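Local coordinates for proteasome chaperone 3 (Saccharomyces cerevisiae, PDB 2Z5B), which forms a heterodimer with POC4 that binds proteasome precursors and assists assembly of the 20S proteasome by facilitating formation of its alpha-ring, at residues K25-V29 and Q41-N45; Y4-T8 and C172-A178. The contacts are given in a common frame with arbitrary orientation. Numbering follows the deposited sequence.

Contact 1. Residues K25-V29 and Q41-N45; sequences KELYV and QIRLN
Two neighbouring strands of one beta hairpin meet here, pairing the start of strand 26-33 with the end of strand 38-44 inside a mixed sheet. The axes of 26-29 and 41-44 approach to 4.7 Å and run antiparallel, at 167°; the backbone is extended from Lys25 to Val29 and from Gln41 to Leu44. The register sets Leu27 opposite Leu44, Tyr28 opposite Arg43 and Val29 opposite Ile42. Tyr28-Arg43 is the hydrogen-bonded pair: Tyr28 N donates to Arg43 O (2.9 Å) and Arg43 N to Tyr28 O (2.7 Å). Asn45 N reaches Glu26 O (2.9 Å), although Asn45 (phi/psi 49/40) has left the strand. At the non-hydrogen-bonded positions CA atoms make CA-H...O contacts with carbonyls of adjoining residues, the shortest from Val29 CA to Gln41 O (3.2 Å).

The two faces differ in chemistry. Leu27, Val29, Ile42 and Leu44 share the apolar one, where Ile42 CG2 lies 3.9 Å from Leu27 CD1 and 4.0 Å from Val29 CG2. Tyr28 (chi1 t) and Arg43 (m, then t, t) occupy the other. Gln41 OE1 accepts from both Arg43 NE and Arg43 NH2, each at 2.8 Å, while Arg43 NH1 bonds to Pro40 O, and Glu26 OE1 to Leu5 N, both of the Protein YPL144W chain. This is an antiparallel beta hairpin with one apolar face against helix 162-176 and a polar face at the heterodimer interface.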
loop_
_atom_site.group_PDB
_atom_site.type_symbol
_atom_site.label_atom_id
_atom_site.label_comp_id
_atom_site.label_asym_id
_atom_site.label_seq_id
_atom_site.Cartn_x
_atom_site.Cartn_y
_atom_site.Cartn_z
ATOM N N LYS B 25 10.818 -15.396 -10.549
ATOM C CA LYS B 25 9.628 -14.915 -9.859
ATOM C C LYS B 25 9.326 -13.472 -10.268
ATOM O O LYS B 25 10.236 -12.659 -10.384
ATOM C CB LYS B 25 9.856 -15.011 -8.348
ATOM C CG LYS B 25 9.904 -16.437 -7.798
ATOM C CD LYS B 25 10.729 -16.528 -6.511
ATOM C CE LYS B 25 12.113 -17.157 -6.740
ATOM N NZ LYS B 25 13.080 -16.285 -7.497
ATOM N N GLU B 26 8.051 -13.157 -10.486
ATOM C CA GLU B 26 7.657 -11.812 -10.895
ATOM C C GLU B 26 7.724 -10.854 -9.706
ATOM O O GLU B 26 7.176 -11.142 -8.637
ATOM C CB GLU B 26 6.240 -11.805 -11.490
ATOM C CG GLU B 26 6.067 -12.623 -12.780
ATOM C CD GLU B 26 4.662 -12.540 -13.336
ATOM O OE1 GLU B 26 3.816 -11.849 -12.720
ATOM O OE2 GLU B 26 4.396 -13.161 -14.393
ATOM N N LEU B 27 8.405 -9.727 -9.886
ATOM C CA LEU B 27 8.411 -8.679 -8.865
ATOM C C LEU B 27 7.583 -7.519 -9.375
ATOM O O LEU B 27 7.820 -7.014 -10.477
ATOM C CB LEU B 27 9.832 -8.214 -8.503
ATOM C CG LEU B 27 9.931 -7.267 -7.288
ATOM C CD1 LEU B 27 9.791 -8.035 -5.981
ATOM C CD2 LEU B 27 11.223 -6.443 -7.276
ATOM N N TYR B 28 6.595 -7.120 -8.580
ATOM C CA TYR B 28 5.700 -6.018 -8.945
ATOM C C TYR B 28 5.679 -4.950 -7.869
ATOM O O TYR B 28 5.418 -5.228 -6.694
ATOM C CB TYR B 28 4.280 -6.511 -9.222
ATOM C CG TYR B 28 3.331 -5.384 -9.582
ATOM C CD1 TYR B 28 3.387 -4.770 -10.839
ATOM C CD2 TYR B 28 2.387 -4.920 -8.658
ATOM C CE1 TYR B 28 2.519 -3.721 -11.163
ATOM C CE2 TYR B 28 1.527 -3.883 -8.973
ATOM C CZ TYR B 28 1.608 -3.287 -10.221
ATOM O OH TYR B 28 0.762 -2.256 -10.535
ATOM N N VAL B 29 5.998 -3.729 -8.280
ATOM C CA VAL B 29 6.006 -2.609 -7.373
ATOM C C VAL B 29 4.955 -1.623 -7.848
ATOM O O VAL B 29 4.776 -1.410 -9.065
ATOM C CB VAL B 29 7.393 -1.985 -7.275
ATOM C CG1 VAL B 29 7.395 -0.871 -6.297
ATOM C CG2 VAL B 29 8.420 -3.059 -6.817
ATOM N N GLN B 41 3.486 -0.866 -2.604
ATOM C CA GLN B 41 3.298 -2.315 -2.688
ATOM C C GLN B 41 4.546 -2.932 -3.272
ATOM O O GLN B 41 5.078 -2.433 -4.273
ATOM C CB GLN B 41 2.142 -2.696 -3.615
ATOM C CG GLN B 41 0.756 -2.349 -3.112
ATOM C CD GLN B 41 -0.282 -2.831 -4.071
ATOM O OE1 GLN B 41 -0.686 -4.001 -4.030
ATOM N NE2 GLN B 41 -0.727 -1.950 -4.945
ATOM N N ILE B 42 5.019 -4.012 -2.655
ATOM C CA ILE B 42 6.065 -4.843 -3.280
ATOM C C ILE B 42 5.633 -6.300 -3.289
ATOM O O ILE B 42 5.713 -6.990 -2.268
ATOM C CB ILE B 42 7.439 -4.722 -2.597
ATOM C CG1 ILE B 42 7.768 -3.253 -2.271
ATOM C CG2 ILE B 42 8.508 -5.321 -3.513
ATOM C CD1 ILE B 42 8.969 -3.064 -1.371
ATOM N N ARG B 43 5.165 -6.766 -4.432
ATOM C CA ARG B 43 4.582 -8.087 -4.524
ATOM C C ARG B 43 5.493 -9.094 -5.219
ATOM O O ARG B 43 6.131 -8.777 -6.217
ATOM C CB ARG B 43 3.256 -8.020 -5.273
ATOM C CG ARG B 43 2.177 -7.230 -4.545
ATOM C CD ARG B 43 0.885 -7.426 -5.272
ATOM N NE ARG B 43 -0.214 -6.627 -4.729
ATOM C CZ ARG B 43 -1.474 -7.043 -4.697
ATOM N NH1 ARG B 43 -1.770 -8.280 -5.106
ATOM N NH2 ARG B 43 -2.432 -6.241 -4.214
ATOM N N LEU B 44 5.492 -10.321 -4.704
ATOM C CA LEU B 44 6.258 -11.422 -5.283
ATOM C C LEU B 44 5.267 -12.441 -5.790
ATOM O O LEU B 44 4.510 -13.015 -5.002
ATOM C CB LEU B 44 7.188 -12.065 -4.245
ATOM C CG LEU B 44 8.101 -13.214 -4.736
ATOM C CD1 LEU B 44 8.870 -12.811 -5.974
ATOM C CD2 LEU B 44 9.053 -13.654 -3.643
ATOM N N ASN B 45 5.268 -12.646 -7.106
ATOM C CA ASN B 45 4.242 -13.448 -7.780
ATOM C C ASN B 45 2.818 -13.034 -7.366
ATOM O O ASN B 45 1.949 -13.876 -7.174
ATOM C CB ASN B 45 4.475 -14.954 -7.555
ATOM C CG ASN B 45 5.666 -15.504 -8.360
ATOM O OD1 ASN B 45 6.186 -16.579 -8.057
ATOM N ND2 ASN B 45 6.084 -14.780 -9.383
#

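Contact 2. Residues Y4-T8 and C172-A178; sequences YEFQT and CIKDMYA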
loop_
_atom_site.group_PDB
_atom_site.type_symbol
_atom_site.label_atom_id
_atom_site.label_comp_id
_atom_site.label_asym_id
_atom_site.label_seq_id
_atom_site.Cartn_x
_atom_site.Cartn_y
_atom_site.Cartn_z
ATOM N N TYR B 4 1.920 4.874 -9.647
ATOM C CA TYR B 4 3.225 4.526 -10.187
ATOM C C TYR B 4 3.366 3.017 -10.099
ATOM O O TYR B 4 2.849 2.400 -9.160
ATOM C CB TYR B 4 4.352 5.193 -9.391
ATOM C CG TYR B 4 4.214 6.696 -9.289
ATOM C CD1 TYR B 4 4.769 7.537 -10.258
ATOM C CD2 TYR B 4 3.511 7.278 -8.224
ATOM C CE1 TYR B 4 4.629 8.924 -10.158
ATOM C CE2 TYR B 4 3.371 8.643 -8.118
ATOM C CZ TYR B 4 3.925 9.462 -9.091
ATOM O OH TYR B 4 3.786 10.834 -8.988
ATOM N N GLU B 5 4.030 2.411 -11.079
ATOM C CA GLU B 5 4.214 0.950 -11.063
ATOM C C GLU B 5 5.407 0.494 -11.889
ATOM O O GLU B 5 5.884 1.225 -12.767
ATOM C CB GLU B 5 2.951 0.221 -11.542
ATOM C CG GLU B 5 2.826 0.169 -13.056
ATOM C CD GLU B 5 1.542 -0.465 -13.548
ATOM O OE1 GLU B 5 0.995 -1.370 -12.878
ATOM O OE2 GLU B 5 1.094 -0.063 -14.645
ATOM N N PHE B 6 5.864 -0.726 -11.609
ATOM C CA PHE B 6 7.033 -1.324 -12.282
ATOM C C PHE B 6 6.937 -2.821 -12.112
ATOM O O PHE B 6 6.730 -3.321 -10.997
ATOM C CB PHE B 6 8.346 -0.827 -11.658
ATOM C CG PHE B 6 9.586 -1.125 -12.486
ATOM C CD1 PHE B 6 9.978 -0.260 -13.507
ATOM C CD2 PHE B 6 10.369 -2.246 -12.220
ATOM C CE1 PHE B 6 11.128 -0.523 -14.268
ATOM C CE2 PHE B 6 11.532 -2.513 -12.961
ATOM C CZ PHE B 6 11.906 -1.642 -13.997
ATOM N N GLN B 7 7.084 -3.531 -13.223
ATOM C CA GLN B 7 6.972 -4.974 -13.234
ATOM C C GLN B 7 8.239 -5.549 -13.841
ATOM O O GLN B 7 8.673 -5.144 -14.929
ATOM C CB GLN B 7 5.736 -5.419 -14.033
ATOM C CG GLN B 7 5.603 -6.938 -14.219
ATOM C CD GLN B 7 5.203 -7.688 -12.952
ATOM O OE1 GLN B 7 4.049 -7.634 -12.520
ATOM N NE2 GLN B 7 6.148 -8.439 -12.382
ATOM N N THR B 8 8.836 -6.483 -13.115
ATOM C CA THR B 8 9.992 -7.197 -13.604
ATOM C C THR B 8 10.026 -8.592 -12.993
ATOM O O THR B 8 8.990 -9.103 -12.558
ATOM C CB THR B 8 11.311 -6.399 -13.363
ATOM O OG1 THR B 8 12.414 -7.137 -13.899
ATOM C CG2 THR B 8 11.517 -6.127 -11.874
ATOM N N CYS B 172 14.395 -1.012 -8.673
ATOM C CA CYS B 172 13.038 -1.159 -9.225
ATOM C C CYS B 172 12.149 0.012 -8.786
ATOM O O CYS B 172 11.404 0.586 -9.591
ATOM C CB CYS B 172 12.433 -2.494 -8.769
ATOM S SG CYS B 172 13.180 -3.947 -9.524
ATOM N N ILE B 173 12.267 0.391 -7.514
ATOM C CA ILE B 173 11.465 1.468 -6.936
ATOM C C ILE B 173 11.830 2.806 -7.573
ATOM O O ILE B 173 10.937 3.575 -7.944
ATOM C CB ILE B 173 11.579 1.501 -5.389
ATOM C CG1 ILE B 173 10.929 0.243 -4.792
ATOM C CG2 ILE B 173 10.948 2.778 -4.814
ATOM C CD1 ILE B 173 11.395 -0.125 -3.389
ATOM N N LYS B 174 13.133 3.055 -7.730
ATOM C CA LYS B 174 13.650 4.232 -8.445
ATOM C C LYS B 174 13.246 4.260 -9.931
ATOM O O LYS B 174 12.919 5.325 -10.462
ATOM C CB LYS B 174 15.182 4.325 -8.303
ATOM C CG LYS B 174 15.819 5.586 -8.926
ATOM C CD LYS B 174 17.293 5.735 -8.532
ATOM C CE LYS B 174 18.020 6.711 -9.449
ATOM N NZ LYS B 174 18.233 6.138 -10.815
ATOM N N ASP B 175 13.257 3.098 -10.588
ATOM C CA ASP B 175 12.918 3.001 -12.007
ATOM C C ASP B 175 11.428 3.230 -12.263
ATOM O O ASP B 175 11.032 3.683 -13.339
ATOM C CB ASP B 175 13.382 1.670 -12.595
ATOM C CG ASP B 175 14.878 1.629 -12.837
ATOM O OD1 ASP B 175 15.524 2.705 -12.856
ATOM O OD2 ASP B 175 15.409 0.516 -13.015
ATOM N N MET B 176 10.620 2.957 -11.249
ATOM C CA MET B 176 9.226 3.328 -11.233
ATOM C C MET B 176 9.057 4.845 -11.425
ATOM O O MET B 176 8.104 5.278 -12.077
ATOM C CB MET B 176 8.630 2.879 -9.894
ATOM C CG MET B 176 7.146 3.002 -9.762
ATOM S SD MET B 176 6.529 1.894 -8.478
ATOM C CE MET B 176 7.105 2.670 -6.986
ATOM N N TYR B 177 10.041 5.604 -10.924
ATOM C CA TYR B 177 9.973 7.043 -10.528
ATOM C C TYR B 177 9.169 7.157 -9.210
ATOM O O TYR B 177 8.283 8.002 -9.034
ATOM C CB TYR B 177 9.482 7.931 -11.669
ATOM C CG TYR B 177 10.362 7.854 -12.920
ATOM C CD1 TYR B 177 11.373 6.895 -13.028
ATOM C CD2 TYR B 177 10.141 8.692 -14.012
ATOM C CE1 TYR B 177 12.170 6.795 -14.171
ATOM C CE2 TYR B 177 10.936 8.589 -15.179
ATOM C CZ TYR B 177 11.945 7.644 -15.235
ATOM O OH TYR B 177 12.741 7.528 -16.363
ATOM N N ALA B 178 9.536 6.273 -8.289
ATOM C CA ALA B 178 8.676 5.781 -7.195
ATOM C C ALA B 178 7.357 6.483 -6.883
ATOM O O ALA B 178 7.005 7.480 -7.515
ATOM C CB ALA B 178 9.476 5.642 -5.966
HETATM O O HOH W 1 5.119 4.397 -13.046
#
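Phe6, Met176 and Tyr4 bury the most surface where strand 3-9 crosses the last turn of helix 162-176; the short axes come within 7.5 Å at 131°. Phe6 points toward the helix: Cys172 O sits over one face of its ring, 3.8 Å from Phe6 CG, Asp175 CB approaches Phe6 CE1 to 3.6 Å, and Met176 N lies 4.0 Å from Phe6 CD1. Cys172 SG, 5.1 Å from the Phe6 ring centroid, adds an oblique sulfur-aromatic contact and also touches Thr8 CG2 at 3.6 Å.

Met176 fills the space between the two aromatic residues. Its CG packs 3.6 Å from Tyr4 CB, and its CB lies 4.1 Å from Phe6 CB. Tyr4 meets the residues that follow the helix, with Ala178 O over one face of its ring at 3.4 Å from Tyr4 CG. The chain turns there through a Schellman motif: Tyr177 takes positive phi (73°), with Tyr177 N bonded to Lys174 O (2.9 Å) and Ala178 N, weakly, to Ile173 O (3.1 Å). No direct hydrogen bond joins the segments, but water 1 accepts from Glu5 N (3.0 Å) and donates to Met176 O (3.3 Å), tying a strand amide to that carbonyl.

Met176 also packs on Val29 and Ala31 of strand 26-33 and on Leu40 of strand 38-44, while Tyr120 of helix 109-124 meets Ile173, Met176 and Ala178.

In the fold
The two contacts illustrate how a sheet is formed by strand pairing and then covered by a helix. Contact 1 is mostly buried and local, held by direct backbone hydrogen bonds between consecutive strands; contact 2, partly buried, brings the chain's two ends together through side-chain packing and a bridging water. They meet because strand 3-9 lies next to strand 26-33 in the sheet: Leu27 N makes a backbone hydrogen bond to Thr8 O at 2.8 Å, and Tyr28 OH lies 2.5 Å from Glu5 OE1, a probable hydrogen bond. Helix 162-176 spans both, because Cys172 and Met176 of contact 2 also touch Leu27 and Val29 of contact 1. Polar groups of contact 1, meanwhile, bond to the Protein YPL144W chain.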